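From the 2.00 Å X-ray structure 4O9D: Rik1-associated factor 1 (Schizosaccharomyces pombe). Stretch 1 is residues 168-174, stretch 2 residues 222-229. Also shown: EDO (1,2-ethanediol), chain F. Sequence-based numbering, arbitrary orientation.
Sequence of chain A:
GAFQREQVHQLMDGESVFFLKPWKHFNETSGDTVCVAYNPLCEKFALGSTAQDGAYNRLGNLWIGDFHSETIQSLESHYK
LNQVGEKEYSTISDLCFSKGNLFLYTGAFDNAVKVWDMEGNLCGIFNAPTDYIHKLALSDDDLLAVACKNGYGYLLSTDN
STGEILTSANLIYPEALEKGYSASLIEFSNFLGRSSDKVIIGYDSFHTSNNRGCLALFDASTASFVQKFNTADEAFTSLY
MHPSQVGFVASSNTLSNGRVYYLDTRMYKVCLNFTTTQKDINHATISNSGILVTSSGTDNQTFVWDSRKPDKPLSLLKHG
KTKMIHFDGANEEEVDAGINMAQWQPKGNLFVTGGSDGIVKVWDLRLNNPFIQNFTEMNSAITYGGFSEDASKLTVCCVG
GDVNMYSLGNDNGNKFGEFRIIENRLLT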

# COMPACT_ATOMS: atom_id res chain seq x y z
N SER A 168 9.11 4.58 21.48
CA SER A 168 8.00 3.77 21.00
C SER A 168 6.79 3.97 21.90
O SER A 168 6.92 4.26 23.11
N ALA A 169 5.61 3.80 21.31
CA ALA A 169 4.34 3.92 22.02
C ALA A 169 3.36 2.89 21.47
O ALA A 169 3.28 2.70 20.24
N ASN A 170 2.61 2.26 22.36
CA ASN A 170 1.66 1.22 21.96
C ASN A 170 0.30 1.87 21.74
O ASN A 170 -0.12 2.75 22.52
N LEU A 171 -0.36 1.47 20.65
CA LEU A 171 -1.72 1.88 20.37
C LEU A 171 -2.63 0.67 20.58
O LEU A 171 -2.65 -0.27 19.77
N ILE A 172 -3.41 0.73 21.66
CA ILE A 172 -4.07 -0.44 22.22
C ILE A 172 -5.57 -0.19 22.22
O ILE A 172 -6.02 0.82 22.74
N TYR A 173 -6.34 -1.08 21.59
CA TYR A 173 -7.80 -0.98 21.63
C TYR A 173 -8.23 -2.29 22.27
O TYR A 173 -8.32 -3.31 21.60
N PRO A 174 -8.43 -2.28 23.61
CA PRO A 174 -8.62 -3.52 24.36
C PRO A 174 -9.74 -4.41 23.85
O PRO A 174 -9.55 -5.62 23.81
N THR A 222 -0.75 11.78 22.33
CA THR A 222 -0.93 11.03 23.57
C THR A 222 -0.92 9.52 23.36
O THR A 222 -0.89 8.75 24.32
N ALA A 223 -0.96 9.07 22.10
CA ALA A 223 -1.04 7.65 21.82
C ALA A 223 -2.24 6.98 22.49
O ALA A 223 -2.17 5.82 22.89
N SER A 224 -3.35 7.70 22.63
CA SER A 224 -4.50 7.13 23.33
C SER A 224 -5.67 6.84 22.38
O SER A 224 -5.84 7.49 21.34
N PHE A 225 -6.46 5.84 22.74
CA PHE A 225 -7.68 5.52 22.00
C PHE A 225 -8.65 6.68 22.05
O PHE A 225 -8.85 7.28 23.11
N VAL A 226 -9.28 7.00 20.91
CA VAL A 226 -10.25 8.07 20.86
C VAL A 226 -11.68 7.55 20.62
O VAL A 226 -12.59 7.91 21.35
N GLN A 227 -11.87 6.70 19.60
CA GLN A 227 -13.20 6.20 19.28
C GLN A 227 -13.17 4.98 18.33
O GLN A 227 -12.19 4.75 17.59
N LYS A 228 -14.24 4.19 18.38
CA LYS A 228 -14.53 3.25 17.29
C LYS A 228 -15.40 4.01 16.27
O LYS A 228 -16.38 4.68 16.64
N PHE A 229 -15.06 3.92 14.98
CA PHE A 229 -15.93 4.49 13.96
C PHE A 229 -17.23 3.67 13.92
O PHE A 229 -17.21 2.46 14.18

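Two chain segments can lie side by side without sharing a single direct hydrogen bond, meeting instead through matched shapes and a bridging water. In Rik1-associated factor 1, the touching parts of residues 168-174 and 222-229 run in nearly the same direction, 16° apart, and the two stretches bury 332 Å² between them.

At one end the fit is made of small groups. Ala-223 points its methyl toward the first stretch, where Ala-169 points back, CB to CB at 3.9 Å. Leu-171 leaves its backbone sideways, but its m,t rotamer brings the branched end nearer, so that CD2 lies 3.8 Å from CA of Ala-223 and 3.9 Å from its CB. The short side chain of Ala-223 is thus a low bump received by a methyl and a leucine tip.

Beside this patch the backbones stand apart, with Asn-170 O and Ala-223 O 3.7 Å from each other. Two acceptors cannot bond directly, and a water reconciles them: it donates to Asn-170 O (3.1 Å) and to Ala-223 O (3.0 Å) while accepting from Ile-172 N (2.9 Å).

Further along, larger shapes take over. Tyr-173, chi1 t, starts sideways yet reaches across, and Phe-225, also t, points toward the first stretch. Their rings form an offset stack, centroids 4.4 Å apart and planes tilted by 29°; Phe-225 CE1 sits over one tyrosine face, 3.5 Å from Tyr-173 CD1. The extended, all-t chain of Lys-228 leaves sideways and lies against the tyrosine, its CD 3.4 Å from Tyr-173 OH, while its NZ is hydrogen-bonded elsewhere in the structure.

Side chains turned from the interface find other partners. Asn-170, chi1 m, points away and accepts a hydrogen bond at OD1 from O2 of ethanediol (2.8 Å), and Ser-224 OG donates to Thr-222 OG1 (2.6 Å) within its own stretch.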

# COMPACT_ATOMS: atom_id res chain seq x y z
CB SER A 168 8.36 2.27 20.88
OG SER A 168 8.58 1.67 22.15
CB ALA A 169 3.76 5.34 21.87
CB ASN A 170 1.52 0.15 23.05
CG ASN A 170 2.79 -0.67 23.25
OD1 ASN A 170 3.65 -0.72 22.38
ND2 ASN A 170 2.88 -1.32 24.39
CB LEU A 171 -1.87 2.42 18.92
CG LEU A 171 -0.97 3.58 18.50
CD1 LEU A 171 -1.11 3.85 16.96
CD2 LEU A 171 -1.25 4.84 19.29
CB ILE A 172 -3.56 -0.71 23.68
CG1 ILE A 172 -2.06 -1.05 23.67
CG2 ILE A 172 -4.32 -1.84 24.36
CD1 ILE A 172 -1.47 -1.17 25.08
CB TYR A 173 -8.37 -0.79 20.22
CG TYR A 173 -9.89 -0.76 20.10
CD1 TYR A 173 -10.71 -0.70 21.22
CD2 TYR A 173 -10.49 -0.81 18.84
CE1 TYR A 173 -12.09 -0.68 21.09
CE2 TYR A 173 -11.87 -0.80 18.69
CZ TYR A 173 -12.66 -0.73 19.81
OH TYR A 173 -14.03 -0.72 19.66
CB PRO A 174 -8.94 -3.02 25.78
CG PRO A 174 -8.35 -1.66 25.87
CD PRO A 174 -8.47 -1.08 24.48
CB THR A 222 -2.24 11.41 24.31
OG1 THR A 222 -3.38 11.13 23.47
CG2 THR A 222 -2.23 12.90 24.69
CB ALA A 223 0.23 6.96 22.27
CB SER A 224 -4.96 8.08 24.44
OG SER A 224 -5.22 9.37 23.88
CB PHE A 225 -8.32 4.28 22.63
CG PHE A 225 -9.59 3.84 21.98
CD1 PHE A 225 -9.55 3.10 20.80
CD2 PHE A 225 -10.82 4.13 22.55
CE1 PHE A 225 -10.72 2.67 20.20
CE2 PHE A 225 -12.00 3.69 21.94
CZ PHE A 225 -11.94 2.96 20.77
CB VAL A 226 -9.86 9.14 19.82
CG1 VAL A 226 -11.01 10.09 19.52
CG2 VAL A 226 -8.59 9.88 20.29
CB GLN A 227 -14.02 7.31 18.61
CG GLN A 227 -13.64 7.55 17.16
CD GLN A 227 -14.41 8.69 16.49
OE1 GLN A 227 -14.65 9.74 17.10
NE2 GLN A 227 -14.78 8.51 15.22
CB LYS A 228 -15.27 2.03 17.84
CG LYS A 228 -15.53 0.91 16.84
CD LYS A 228 -16.50 -0.14 17.44
CE LYS A 228 -16.32 -1.53 16.79
NZ LYS A 228 -17.24 -2.57 17.38
CB PHE A 229 -15.25 4.48 12.59
CG PHE A 229 -14.16 5.51 12.45
CD1 PHE A 229 -14.45 6.80 12.06
CD2 PHE A 229 -12.84 5.18 12.73
CE1 PHE A 229 -13.45 7.75 11.92
CE2 PHE A 229 -11.85 6.12 12.58
CZ PHE A 229 -12.15 7.41 12.18
C1 EDO F . 7.22 0.13 25.05
O1 EDO F . 6.82 -1.25 25.08
C2 EDO F . 6.40 0.80 23.96
O2 EDO F . 6.33 -0.08 22.83
O HOH W 1 -3.11 3.04 23.32